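Local coordinates for DNA mismatch repair protein MUTS (Thermus aquaticus, PDB 1EWQ) that recognises and binds mismatched base pairs in DNA to start their repair and has a weak ATPase activity, at residues A304-V309 / V543-G548; L602-S607 / L616-G621; L722-Q727 / V739-M744; A555-V560 / F567-L572. All coordinates share one frame; numbering follows the deposited sequence.

Contact 1: residues A304-V309 / V543-G548; sequences ARLDRV and VRPRFG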
loop_
_atom_site.group_PDB
_atom_site.type_symbol
_atom_site.label_atom_id
_atom_site.label_comp_id
_atom_site.label_asym_id
_atom_site.label_seq_id
_atom_site.Cartn_x
_atom_site.Cartn_y
_atom_site.Cartn_z
ATOM N N ALA C 304 -13.439 41.909 -1.531
ATOM C CA ALA C 304 -14.615 41.543 -2.317
ATOM C C ALA C 304 -14.995 40.089 -2.027
ATOM O O ALA C 304 -16.174 39.762 -1.927
ATOM C CB ALA C 304 -14.347 41.737 -3.818
ATOM N N ARG C 305 -13.997 39.218 -1.896
ATOM C CA ARG C 305 -14.276 37.818 -1.589
ATOM C C ARG C 305 -14.876 37.742 -0.184
ATOM O O ARG C 305 -15.819 36.990 0.063
ATOM C CB ARG C 305 -12.996 36.966 -1.639
ATOM C CG ARG C 305 -12.442 36.627 -3.036
ATOM C CD ARG C 305 -11.216 35.697 -2.892
ATOM N NE ARG C 305 -10.592 35.360 -4.174
ATOM C CZ ARG C 305 -9.490 34.624 -4.317
ATOM N NH1 ARG C 305 -8.866 34.126 -3.258
ATOM N NH2 ARG C 305 -8.999 34.400 -5.532
ATOM N N LEU C 306 -14.324 38.519 0.741
ATOM C CA LEU C 306 -14.827 38.508 2.110
ATOM C C LEU C 306 -16.244 39.063 2.164
ATOM O O LEU C 306 -17.048 38.627 2.985
ATOM C CB LEU C 306 -13.895 39.305 3.040
ATOM C CG LEU C 306 -12.557 38.638 3.389
ATOM C CD1 LEU C 306 -11.683 39.626 4.140
ATOM C CD2 LEU C 306 -12.792 37.362 4.218
ATOM N N ASP C 307 -16.567 40.020 1.293
ATOM C CA ASP C 307 -17.924 40.556 1.290
ATOM C C ASP C 307 -18.899 39.454 0.921
ATOM O O ASP C 307 -19.905 39.275 1.599
ATOM C CB ASP C 307 -18.072 41.735 0.326
ATOM C CG ASP C 307 -17.383 42.979 0.835
ATOM O OD1 ASP C 307 -17.323 43.149 2.072
ATOM O OD2 ASP C 307 -16.901 43.793 0.016
ATOM N N ARG C 308 -18.596 38.694 -0.130
ATOM C CA ARG C 308 -19.478 37.611 -0.532
ATOM C C ARG C 308 -19.604 36.529 0.549
ATOM O O ARG C 308 -20.685 35.969 0.756
ATOM C CB ARG C 308 -18.999 36.999 -1.849
ATOM C CG ARG C 308 -19.183 37.930 -3.042
ATOM C CD ARG C 308 -19.189 37.164 -4.360
ATOM N NE ARG C 308 -20.505 37.205 -4.997
ATOM C CZ ARG C 308 -21.617 36.719 -4.446
ATOM N NH1 ARG C 308 -21.567 36.137 -3.254
ATOM N NH2 ARG C 308 -22.792 36.854 -5.062
ATOM N N VAL C 309 -18.504 36.235 1.233
ATOM C CA VAL C 309 -18.520 35.230 2.295
ATOM C C VAL C 309 -19.431 35.735 3.414
ATOM O O VAL C 309 -20.366 35.055 3.839
ATOM C CB VAL C 309 -17.109 35.013 2.893
ATOM C CG1 VAL C 309 -17.171 34.023 4.051
ATOM C CG2 VAL C 309 -16.157 34.528 1.811
ATOM N N VAL C 543 -13.908 34.494 12.196
ATOM C CA VAL C 543 -14.278 35.891 12.030
ATOM C C VAL C 543 -13.616 36.534 10.824
ATOM O O VAL C 543 -12.597 36.051 10.330
ATOM C CB VAL C 543 -13.928 36.699 13.287
ATOM C CG1 VAL C 543 -14.613 36.061 14.502
ATOM C CG2 VAL C 543 -12.421 36.737 13.488
ATOM N N ARG C 544 -14.203 37.625 10.347
ATOM C CA ARG C 544 -13.646 38.334 9.205
ATOM C C ARG C 544 -12.411 39.116 9.625
ATOM O O ARG C 544 -12.460 39.907 10.572
ATOM C CB ARG C 544 -14.671 39.303 8.592
ATOM C CG ARG C 544 -14.094 40.128 7.442
ATOM C CD ARG C 544 -15.157 40.933 6.708
ATOM N NE ARG C 544 -14.582 41.750 5.640
ATOM C CZ ARG C 544 -15.249 42.158 4.565
ATOM N NH1 ARG C 544 -16.521 41.828 4.406
ATOM N NH2 ARG C 544 -14.637 42.883 3.641
ATOM N N PRO C 545 -11.276 38.884 8.937
ATOM C CA PRO C 545 -10.006 39.557 9.211
ATOM C C PRO C 545 -9.936 40.945 8.573
ATOM O O PRO C 545 -10.551 41.198 7.544
ATOM C CB PRO C 545 -8.984 38.607 8.592
ATOM C CG PRO C 545 -9.711 38.131 7.376
ATOM C CD PRO C 545 -11.077 37.803 7.954
ATOM N N ARG C 546 -9.182 41.841 9.193
ATOM C CA ARG C 546 -9.021 43.181 8.659
ATOM C C ARG C 546 -7.566 43.281 8.217
ATOM O O ARG C 546 -6.688 42.703 8.842
ATOM C CB ARG C 546 -9.314 44.223 9.732
ATOM C CG ARG C 546 -10.626 44.012 10.478
ATOM C CD ARG C 546 -11.835 44.049 9.554
ATOM N NE ARG C 546 -13.070 43.733 10.270
ATOM C CZ ARG C 546 -14.274 43.668 9.703
ATOM N NH1 ARG C 546 -14.413 43.898 8.401
ATOM N NH2 ARG C 546 -15.342 43.368 10.433
ATOM N N PHE C 547 -7.313 44.011 7.139
ATOM C CA PHE C 547 -5.951 44.145 6.636
ATOM C C PHE C 547 -5.330 45.497 6.965
ATOM O O PHE C 547 -5.977 46.531 6.842
ATOM C CB PHE C 547 -5.928 43.913 5.119
ATOM C CG PHE C 547 -6.466 42.572 4.711
ATOM C CD1 PHE C 547 -7.720 42.460 4.130
ATOM C CD2 PHE C 547 -5.729 41.418 4.952
ATOM C CE1 PHE C 547 -8.235 41.209 3.792
ATOM C CE2 PHE C 547 -6.228 40.162 4.622
ATOM C CZ PHE C 547 -7.480 40.053 4.043
ATOM N N GLY C 548 -4.067 45.461 7.383
ATOM C CA GLY C 548 -3.325 46.661 7.736
ATOM C C GLY C 548 -1.847 46.295 7.738
ATOM O O GLY C 548 -1.471 45.294 7.128
#

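Contact 2: residues L602-S607 / L616-G621; sequences LAQVGS and LPLFDG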
loop_
_atom_site.group_PDB
_atom_site.type_symbol
_atom_site.label_atom_id
_atom_site.label_comp_id
_atom_site.label_asym_id
_atom_site.label_seq_id
_atom_site.Cartn_x
_atom_site.Cartn_y
_atom_site.Cartn_z
ATOM N N LEU C 602 -5.395 31.738 5.368
ATOM C CA LEU C 602 -6.843 31.787 5.191
ATOM C C LEU C 602 -7.321 33.188 4.815
ATOM O O LEU C 602 -8.167 33.348 3.940
ATOM C CB LEU C 602 -7.548 31.306 6.468
ATOM C CG LEU C 602 -7.413 29.815 6.804
ATOM C CD1 LEU C 602 -8.032 29.529 8.175
ATOM C CD2 LEU C 602 -8.093 28.989 5.730
ATOM N N ALA C 603 -6.782 34.208 5.472
ATOM C CA ALA C 603 -7.178 35.577 5.155
ATOM C C ALA C 603 -6.817 35.956 3.717
ATOM O O ALA C 603 -7.579 36.651 3.037
ATOM C CB ALA C 603 -6.519 36.550 6.116
ATOM N N GLN C 604 -5.658 35.509 3.246
ATOM C CA GLN C 604 -5.251 35.868 1.895
ATOM C C GLN C 604 -5.866 35.007 0.806
ATOM O O GLN C 604 -5.520 35.095 -0.384
ATOM C CB GLN C 604 -3.720 35.937 1.820
ATOM C CG GLN C 604 -3.241 37.231 2.517
ATOM C CD GLN C 604 -1.747 37.429 2.521
ATOM O OE1 GLN C 604 -1.093 37.205 3.538
ATOM N NE2 GLN C 604 -1.190 37.851 1.383
ATOM N N VAL C 605 -6.837 34.213 1.226
ATOM C CA VAL C 605 -7.578 33.367 0.321
ATOM C C VAL C 605 -9.002 33.934 0.303
ATOM O O VAL C 605 -9.827 33.595 -0.551
ATOM C CB VAL C 605 -7.503 31.890 0.806
ATOM C CG1 VAL C 605 -8.883 31.279 0.971
ATOM C CG2 VAL C 605 -6.643 31.107 -0.160
ATOM N N GLY C 606 -9.276 34.833 1.246
ATOM C CA GLY C 606 -10.590 35.457 1.315
ATOM C C GLY C 606 -11.537 34.717 2.232
ATOM O O GLY C 606 -12.752 34.847 2.118
ATOM N N SER C 607 -10.970 33.935 3.141
ATOM C CA SER C 607 -11.744 33.162 4.088
ATOM C C SER C 607 -11.714 33.823 5.459
ATOM O O SER C 607 -10.787 34.570 5.775
ATOM C CB SER C 607 -11.149 31.756 4.204
ATOM O OG SER C 607 -11.655 31.050 5.326
ATOM N N LEU C 616 -4.530 41.773 9.973
ATOM C CA LEU C 616 -3.405 41.166 9.281
ATOM C C LEU C 616 -2.823 41.940 8.117
ATOM O O LEU C 616 -3.532 42.655 7.409
ATOM C CB LEU C 616 -3.818 39.787 8.759
ATOM C CG LEU C 616 -4.326 38.779 9.790
ATOM C CD1 LEU C 616 -5.108 37.687 9.081
ATOM C CD2 LEU C 616 -3.154 38.203 10.578
ATOM N N PRO C 617 -1.502 41.823 7.918
ATOM C CA PRO C 617 -0.861 42.516 6.800
ATOM C C PRO C 617 -0.939 41.571 5.590
ATOM O O PRO C 617 -1.346 40.409 5.724
ATOM C CB PRO C 617 0.571 42.718 7.293
ATOM C CG PRO C 617 0.808 41.501 8.123
ATOM C CD PRO C 617 -0.501 41.320 8.881
ATOM N N LEU C 618 -0.575 42.058 4.413
ATOM C CA LEU C 618 -0.604 41.203 3.241
ATOM C C LEU C 618 0.812 40.683 3.013
ATOM O O LEU C 618 1.673 41.397 2.497
ATOM C CB LEU C 618 -1.105 41.989 2.038
ATOM C CG LEU C 618 -2.560 42.425 2.189
ATOM C CD1 LEU C 618 -2.921 43.510 1.179
ATOM C CD2 LEU C 618 -3.436 41.195 2.032
ATOM N N PHE C 619 1.061 39.445 3.438
ATOM C CA PHE C 619 2.380 38.841 3.288
ATOM C C PHE C 619 2.642 38.441 1.833
ATOM O O PHE C 619 1.725 38.052 1.115
ATOM C CB PHE C 619 2.507 37.604 4.194
ATOM C CG PHE C 619 2.313 37.901 5.659
ATOM C CD1 PHE C 619 1.115 37.591 6.293
ATOM C CD2 PHE C 619 3.327 38.484 6.406
ATOM C CE1 PHE C 619 0.938 37.858 7.657
ATOM C CE2 PHE C 619 3.151 38.752 7.766
ATOM C CZ PHE C 619 1.958 38.437 8.388
ATOM N N ASP C 620 3.900 38.543 1.404
ATOM C CA ASP C 620 4.253 38.174 0.037
ATOM C C ASP C 620 4.624 36.694 -0.032
ATOM O O ASP C 620 4.751 36.119 -1.113
ATOM C CB ASP C 620 5.394 39.062 -0.483
ATOM C CG ASP C 620 6.713 38.807 0.210
ATOM O OD1 ASP C 620 6.742 38.119 1.253
ATOM O OD2 ASP C 620 7.737 39.314 -0.292
ATOM N N GLY C 621 4.757 36.076 1.138
ATOM C CA GLY C 621 5.101 34.665 1.206
ATOM C C GLY C 621 5.273 34.169 2.630
ATOM O O GLY C 621 5.541 34.950 3.546
HETATM O O HOH W 1 -2.727 37.675 6.148
#

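Contact 3: residues L722-Q727 / V739-M744; sequences LVFYHQ and VEVAAM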
loop_
_atom_site.group_PDB
_atom_site.type_symbol
_atom_site.label_atom_id
_atom_site.label_comp_id
_atom_site.label_asym_id
_atom_site.label_seq_id
_atom_site.Cartn_x
_atom_site.Cartn_y
_atom_site.Cartn_z
ATOM N N LEU C 722 4.998 17.660 36.435
ATOM C CA LEU C 722 5.244 18.730 35.473
ATOM C C LEU C 722 4.020 18.901 34.571
ATOM O O LEU C 722 3.596 17.965 33.895
ATOM C CB LEU C 722 6.464 18.406 34.608
ATOM C CG LEU C 722 7.676 19.335 34.722
ATOM C CD1 LEU C 722 8.649 19.024 33.599
ATOM C CD2 LEU C 722 7.233 20.784 34.639
ATOM N N VAL C 723 3.454 20.099 34.557
ATOM C CA VAL C 723 2.283 20.359 33.733
ATOM C C VAL C 723 2.579 21.468 32.720
ATOM O O VAL C 723 2.873 22.601 33.100
ATOM C CB VAL C 723 1.076 20.767 34.614
ATOM C CG1 VAL C 723 -0.147 21.022 33.749
ATOM C CG2 VAL C 723 0.784 19.664 35.635
ATOM N N PHE C 724 2.502 21.136 31.432
ATOM C CA PHE C 724 2.765 22.113 30.377
ATOM C C PHE C 724 1.563 22.999 30.050
ATOM O O PHE C 724 0.477 22.507 29.748
ATOM C CB PHE C 724 3.239 21.411 29.100
ATOM C CG PHE C 724 4.497 20.615 29.282
ATOM C CD1 PHE C 724 4.440 19.274 29.639
ATOM C CD2 PHE C 724 5.742 21.224 29.159
ATOM C CE1 PHE C 724 5.611 18.549 29.877
ATOM C CE2 PHE C 724 6.914 20.512 29.393
ATOM C CZ PHE C 724 6.851 19.174 29.754
ATOM N N TYR C 725 1.774 24.309 30.117
ATOM C CA TYR C 725 0.728 25.278 29.816
ATOM C C TYR C 725 0.919 25.852 28.409
ATOM O O TYR C 725 1.982 26.390 28.077
ATOM C CB TYR C 725 0.733 26.412 30.847
ATOM C CG TYR C 725 0.194 26.002 32.197
ATOM C CD1 TYR C 725 0.999 25.328 33.124
ATOM C CD2 TYR C 725 -1.146 26.221 32.522
ATOM C CE1 TYR C 725 0.472 24.875 34.337
ATOM C CE2 TYR C 725 -1.680 25.775 33.729
ATOM C CZ TYR C 725 -0.872 25.099 34.631
ATOM O OH TYR C 725 -1.422 24.622 35.800
ATOM N N HIS C 726 -0.121 25.742 27.592
ATOM C CA HIS C 726 -0.067 26.228 26.225
ATOM C C HIS C 726 -0.354 27.711 26.055
ATOM O O HIS C 726 -0.488 28.191 24.931
ATOM C CB HIS C 726 -1.016 25.417 25.350
ATOM C CG HIS C 726 -0.581 24.001 25.145
ATOM N ND1 HIS C 726 -0.453 23.434 23.893
ATOM C CD2 HIS C 726 -0.244 23.035 26.031
ATOM C CE1 HIS C 726 -0.056 22.180 24.019
ATOM N NE2 HIS C 726 0.078 21.913 25.306
ATOM N N GLN C 727 -0.458 28.443 27.160
ATOM C CA GLN C 727 -0.703 29.877 27.061
ATOM C C GLN C 727 0.599 30.557 26.639
ATOM O O GLN C 727 1.661 30.311 27.222
ATOM C CB GLN C 727 -1.158 30.466 28.406
ATOM C CG GLN C 727 -2.587 30.120 28.864
ATOM C CD GLN C 727 -2.746 28.676 29.328
ATOM O OE1 GLN C 727 -1.827 28.087 29.894
ATOM N NE2 GLN C 727 -3.926 28.109 29.103
ATOM N N VAL C 739 16.062 19.978 32.785
ATOM C CA VAL C 739 16.343 19.021 33.851
ATOM C C VAL C 739 15.040 18.462 34.437
ATOM O O VAL C 739 14.948 17.273 34.720
ATOM C CB VAL C 739 17.207 19.675 34.965
ATOM C CG1 VAL C 739 17.462 18.683 36.081
ATOM C CG2 VAL C 739 18.534 20.135 34.382
ATOM N N GLU C 740 14.035 19.320 34.600
ATOM C CA GLU C 740 12.740 18.899 35.130
ATOM C C GLU C 740 12.107 17.882 34.184
ATOM O O GLU C 740 11.601 16.845 34.616
ATOM C CB GLU C 740 11.803 20.104 35.281
ATOM C CG GLU C 740 11.943 20.853 36.602
ATOM C CD GLU C 740 13.370 21.291 36.887
ATOM O OE1 GLU C 740 13.870 22.188 36.170
ATOM O OE2 GLU C 740 13.992 20.730 37.827
ATOM N N VAL C 741 12.138 18.190 32.888
ATOM C CA VAL C 741 11.576 17.292 31.889
ATOM C C VAL C 741 12.326 15.965 31.952
ATOM O O VAL C 741 11.716 14.897 31.843
ATOM C CB VAL C 741 11.679 17.907 30.469
ATOM C CG1 VAL C 741 11.209 16.902 29.430
ATOM C CG2 VAL C 741 10.839 19.181 30.400
ATOM N N ALA C 742 13.642 16.038 32.147
ATOM C CA ALA C 742 14.469 14.841 32.258
ATOM C C ALA C 742 13.980 14.034 33.459
ATOM O O ALA C 742 13.775 12.821 33.366
ATOM C CB ALA C 742 15.947 15.220 32.450
ATOM N N ALA C 743 13.794 14.712 34.591
ATOM C CA ALA C 743 13.319 14.024 35.786
ATOM C C ALA C 743 11.958 13.406 35.485
ATOM O O ALA C 743 11.658 12.303 35.939
ATOM C CB ALA C 743 13.214 14.992 36.960
HETATM N N MSE C 744 11.138 14.111 34.711
HETATM C CA MSE C 744 9.822 13.586 34.361
HETATM C C MSE C 744 9.947 12.351 33.470
HETATM O O MSE C 744 9.120 11.436 33.533
HETATM C CB MSE C 744 8.987 14.651 33.652
HETATM C CG MSE C 744 7.643 14.142 33.149
HETATM SE SE MSE C 744 6.524 15.556 32.380
HETATM C CE MSE C 744 5.041 15.383 33.604
#

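Contact 4: residues A555-V560 / F567-L572; sequences AGRHPV and FVPNDL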
loop_
_atom_site.group_PDB
_atom_site.type_symbol
_atom_site.label_atom_id
_atom_site.label_comp_id
_atom_site.label_asym_id
_atom_site.label_seq_id
_atom_site.Cartn_x
_atom_site.Cartn_y
_atom_site.Cartn_z
ATOM N N ALA C 555 -7.004 35.765 20.486
ATOM C CA ALA C 555 -7.546 34.424 20.640
ATOM C C ALA C 555 -7.539 33.588 19.366
ATOM O O ALA C 555 -8.565 33.016 18.990
ATOM C CB ALA C 555 -8.976 34.499 21.207
ATOM N N GLY C 556 -6.381 33.506 18.715
ATOM C CA GLY C 556 -6.277 32.708 17.510
ATOM C C GLY C 556 -6.073 31.244 17.859
ATOM O O GLY C 556 -5.612 30.921 18.954
ATOM N N ARG C 557 -6.421 30.355 16.933
ATOM C CA ARG C 557 -6.270 28.928 17.156
ATOM C C ARG C 557 -5.897 28.224 15.853
ATOM O O ARG C 557 -6.210 28.708 14.760
ATOM C CB ARG C 557 -7.573 28.321 17.668
ATOM C CG ARG C 557 -8.563 29.307 18.251
ATOM C CD ARG C 557 -9.948 28.862 17.879
ATOM N NE ARG C 557 -10.784 29.971 17.473
ATOM C CZ ARG C 557 -11.843 29.855 16.685
ATOM N NH1 ARG C 557 -12.199 28.676 16.202
ATOM N NH2 ARG C 557 -12.559 30.923 16.402
ATOM N N HIS C 558 -5.231 27.078 15.977
ATOM C CA HIS C 558 -4.843 26.299 14.812
ATOM C C HIS C 558 -6.152 25.697 14.294
ATOM O O HIS C 558 -6.779 24.887 14.972
ATOM C CB HIS C 558 -3.861 25.195 15.214
ATOM C CG HIS C 558 -3.233 24.496 14.046
ATOM N ND1 HIS C 558 -3.971 23.811 13.103
ATOM C CD2 HIS C 558 -1.936 24.367 13.674
ATOM C CE1 HIS C 558 -3.156 23.286 12.205
ATOM N NE2 HIS C 558 -1.917 23.608 12.527
ATOM N N PRO C 559 -6.579 26.090 13.082
ATOM C CA PRO C 559 -7.823 25.600 12.478
ATOM C C PRO C 559 -7.945 24.086 12.322
ATOM O O PRO C 559 -9.052 23.561 12.220
ATOM C CB PRO C 559 -7.866 26.329 11.137
ATOM C CG PRO C 559 -6.396 26.497 10.801
ATOM C CD PRO C 559 -5.828 26.934 12.133
ATOM N N VAL C 560 -6.817 23.382 12.307
ATOM C CA VAL C 560 -6.850 21.934 12.147
ATOM C C VAL C 560 -6.759 21.191 13.475
ATOM O O VAL C 560 -7.538 20.277 13.731
ATOM C CB VAL C 560 -5.727 21.455 11.210
ATOM C CG1 VAL C 560 -5.788 19.945 11.071
ATOM C CG2 VAL C 560 -5.873 22.122 9.846
ATOM N N PHE C 567 -8.574 23.234 22.189
ATOM C CA PHE C 567 -7.474 24.124 21.896
ATOM C C PHE C 567 -7.480 25.345 22.794
ATOM O O PHE C 567 -8.542 25.868 23.144
ATOM C CB PHE C 567 -7.547 24.570 20.436
ATOM C CG PHE C 567 -6.264 25.134 19.917
ATOM C CD1 PHE C 567 -5.294 24.300 19.383
ATOM C CD2 PHE C 567 -6.011 26.498 19.988
ATOM C CE1 PHE C 567 -4.092 24.810 18.929
ATOM C CE2 PHE C 567 -4.814 27.019 19.536
ATOM C CZ PHE C 567 -3.849 26.172 19.004
ATOM N N VAL C 568 -6.286 25.790 23.169
ATOM C CA VAL C 568 -6.140 26.978 23.993
ATOM C C VAL C 568 -5.791 28.139 23.061
ATOM O O VAL C 568 -4.708 28.177 22.487
ATOM C CB VAL C 568 -5.018 26.814 25.033
ATOM C CG1 VAL C 568 -4.827 28.116 25.788
ATOM C CG2 VAL C 568 -5.367 25.690 26.002
ATOM N N PRO C 569 -6.716 29.097 22.895
ATOM C CA PRO C 569 -6.464 30.242 22.017
ATOM C C PRO C 569 -5.289 31.094 22.510
ATOM O O PRO C 569 -4.929 31.045 23.681
ATOM C CB PRO C 569 -7.793 31.005 22.053
ATOM C CG PRO C 569 -8.812 29.922 22.345
ATOM C CD PRO C 569 -8.091 29.132 23.422
ATOM N N ASN C 570 -4.689 31.864 21.608
ATOM C CA ASN C 570 -3.566 32.721 21.964
ATOM C C ASN C 570 -3.537 33.986 21.148
ATOM O O ASN C 570 -4.023 34.025 20.023
ATOM C CB ASN C 570 -2.240 31.982 21.794
ATOM C CG ASN C 570 -1.817 31.267 23.049
ATOM O OD1 ASN C 570 -1.591 31.894 24.083
ATOM N ND2 ASN C 570 -1.703 29.950 22.969
ATOM N N ASP C 571 -2.959 35.025 21.731
ATOM C CA ASP C 571 -2.858 36.306 21.058
ATOM C C ASP C 571 -1.486 36.434 20.426
ATOM O O ASP C 571 -0.588 35.625 20.673
ATOM C CB ASP C 571 -3.034 37.470 22.044
ATOM C CG ASP C 571 -4.330 37.390 22.832
ATOM O OD1 ASP C 571 -5.285 36.747 22.357
ATOM O OD2 ASP C 571 -4.390 37.995 23.927
ATOM N N LEU C 572 -1.343 37.472 19.617
ATOM C CA LEU C 572 -0.094 37.773 18.960
ATOM C C LEU C 572 -0.163 39.138 18.314
ATOM O O LEU C 572 -1.135 39.462 17.630
ATOM C CB LEU C 572 0.243 36.728 17.885
ATOM C CG LEU C 572 1.544 37.038 17.134
ATOM C CD1 LEU C 572 2.698 37.056 18.114
ATOM C CD2 LEU C 572 1.775 36.014 16.037
#

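Contact 1: residues A304-V309 / V543-G548
Asp307 OD1 is gripped twice by one arginine: Arg544 NH1 donates to it at 2.8 Å and Arg544 NH2 at 3.1 Å, an end-on salt bridge in which both nitrogens share a single carboxylate oxygen. The oxygen lies close to the guanidinium plane, as suits the donors, but the carboxylate is turned 51° away from that plane, and both N-H groups arrive from the same face of it. The NH1 bond is the straighter, with 156° at the hydrogen. Arg544 spans the gap with an extended chain, its CG anti to the backbone N (chi1 176°). Its guanidinium lies against Leu306 of helix 299-314, whose CB sits over the centre of one face, 3.5 Å from Arg544 CZ. Beyond CB, the Leu306 contacts are apolar: CD1 meets Phe547 CE1 at 3.8 Å, tip to tip, and Pro545 CG at 4.1 Å. Phe547 also rests on Leu302 of the same helix, and its carbonyl oxygen accepts from Arg299, while strand 546-547 runs as an edge strand beside strand 613-616. The contact thus joins a helix of MutS domain III to the edge of a small mixed sheet, far from the bound DNA. Arg544 NH2 has a second acidic partner in Glu303, one helical turn before Asp307, and Glu310 lies at longer, weaker range. Leu306 CB covers one face of the guanidinium, Asp307 is met at its edge, and two acids at adjacent turns would be expected to favour the charged form of the arginine.

Contact 2: residues L602-S607 / L616-G621
Gln604 reaches from the end of helix 589-603 to the backbone of Phe619, and nearly every atom beyond its CB has a partner. From CB the chain leaves with CG anti to the carbonyl carbon (chi1 -75°) and then runs extended, CD anti to CA (chi2 180°). CG packs against Leu618 CD2 at 4.0 Å, the two side chains crossing obliquely. At the tip the amide pairs with both polar groups of one residue. Gln604 NE2 donates to Phe619 O at 2.9 Å, almost straight (172°) and on a lone pair in the carbonyl plane. Gln604 OE1 accepts from Phe619 N at 3.1 Å, with that donor lying above the plane of the side-chain carbonyl. The same OE1 stands at the edge of the Phe619 ring, 3.6 Å from CD1, and a water lies within bonding distance of both OE1 and Pro617 O. The helix stops here in a Schellman motif: Ser607 N bonds to Leu602 O and Gly606 N to Ala603 O, with Gly606 at positive phi as the C-prime residue. One residue before the glutamine, Ala603 CB touches Leu616 CD1 at 3.5 Å, a close approach for two carbons. An alanine in place of Gln604 would probably leave Phe619 N and O without their amide mate and open a gap beside Leu618 CD2. Gln604 NE2 also donates to Leu296 O, and Leu618 leans on Arg299 and Leu302, while the Phe619 ring meets Tyr690 edge-to-face.

Contact 3: residues L722-Q727 / V739-M744
Met744, a selenomethionine here, sends its chain out from helix 738-744 with CG anti to the backbone N (chi1 175°) and SE anti to CA (chi2 175°), and a bend at chi3 of -120° then turns CE toward Leu722. There CE lies 3.5 Å from Leu722 CB, a snug fit, while SE rests 3.6 Å from that same CB. SE also meets the Phe724 ring, 4.0 Å from CE1, and approaches it obliquely in a Met-aromatic contact. One turn earlier in the helix, Val741 CG2 is anti to the carbonyl carbon and serves two partners. It stands at the edge of the Phe724 ring, 4.0 Å from CZ, and touches Leu722 CD1 at 3.9 Å. That leucine branch lies against the helix itself, 3.7 Å from Glu740 CB and equally near Val741 N. No hydrogen bond crosses the join; a leucine just before the strand and a phenylalanine on it pack against one side of a helix. Strand 723-730 is the outermost strand of the P-loop NTPase sheet, antiparallel to strand 708-716, whose Ala715 touches both Leu722 and Phe724. The Phe724 ring also touches Met586, a predicted ATP-binding residue. The helix also packs through Val739 and Ala743 on helix 749-762, and through Val741 and Ala742 on Phe639 and Met643 of the second subunit.

Contact 4: residues A555-V560 / F567-L572
Gly556 and Asn570 form an antiparallel hydrogen-bonded pair, Gly556 N donating to Asn570 O at 2.7 Å and Asn570 N to Gly556 O at 3.0 Å, just where the chain turns a corner at Ala555. Ala555 N turns instead to a side chain, Asp571 OD1, at 2.7 Å and nearly straight (166°). Ala555 CB also packs on Pro569 CB at 3.8 Å. CG of Phe567, anti to its backbone N (chi1 -162°), directs the ring onto the backbone of 555-560. His558 N sits over one ring face, offset toward the rim and 3.4 Å from CZ, while Arg557 CB comes obliquely to within 3.3 Å of CD2. An alanine in place of Phe567 would probably open a gap beside Arg557 CB and His558 CB. Arg557 carries its guanidinium away to Glu562 and to the carbonyl oxygens of Tyr540 and Gly541. Strands 551-556 and 570-574 are neighbours in the small mixed sheet, and helix 589-603, which begins within the predicted ATP-binding P-loop, lies against His558, Phe567 and Asn570, while the Asn570 amide bonds to strand 723-730 through His726 O and Val728 N.

In the fold
From the N terminus, contact 1 closes by far the longest loop, bringing helix 299-314 back to strand 546-547 after 233 mostly helical residues. The other three follow in series, none within another: contact 4 closes the short loop between strands 551-556 and 570-574, contact 2 the return from helix 589-603 through strand 613-616, and contact 3 the path from strand 723-730 to helix 738-744. Contacts 1 and 2 touch, since Leu616 pairs with Arg546 and Gly548 in the four-stranded sheet that contact 4 also reaches. Contact 4 in turn touches contact 3 between 567-572 and 722-727, linking that sheet to the six-stranded ATPase sheet.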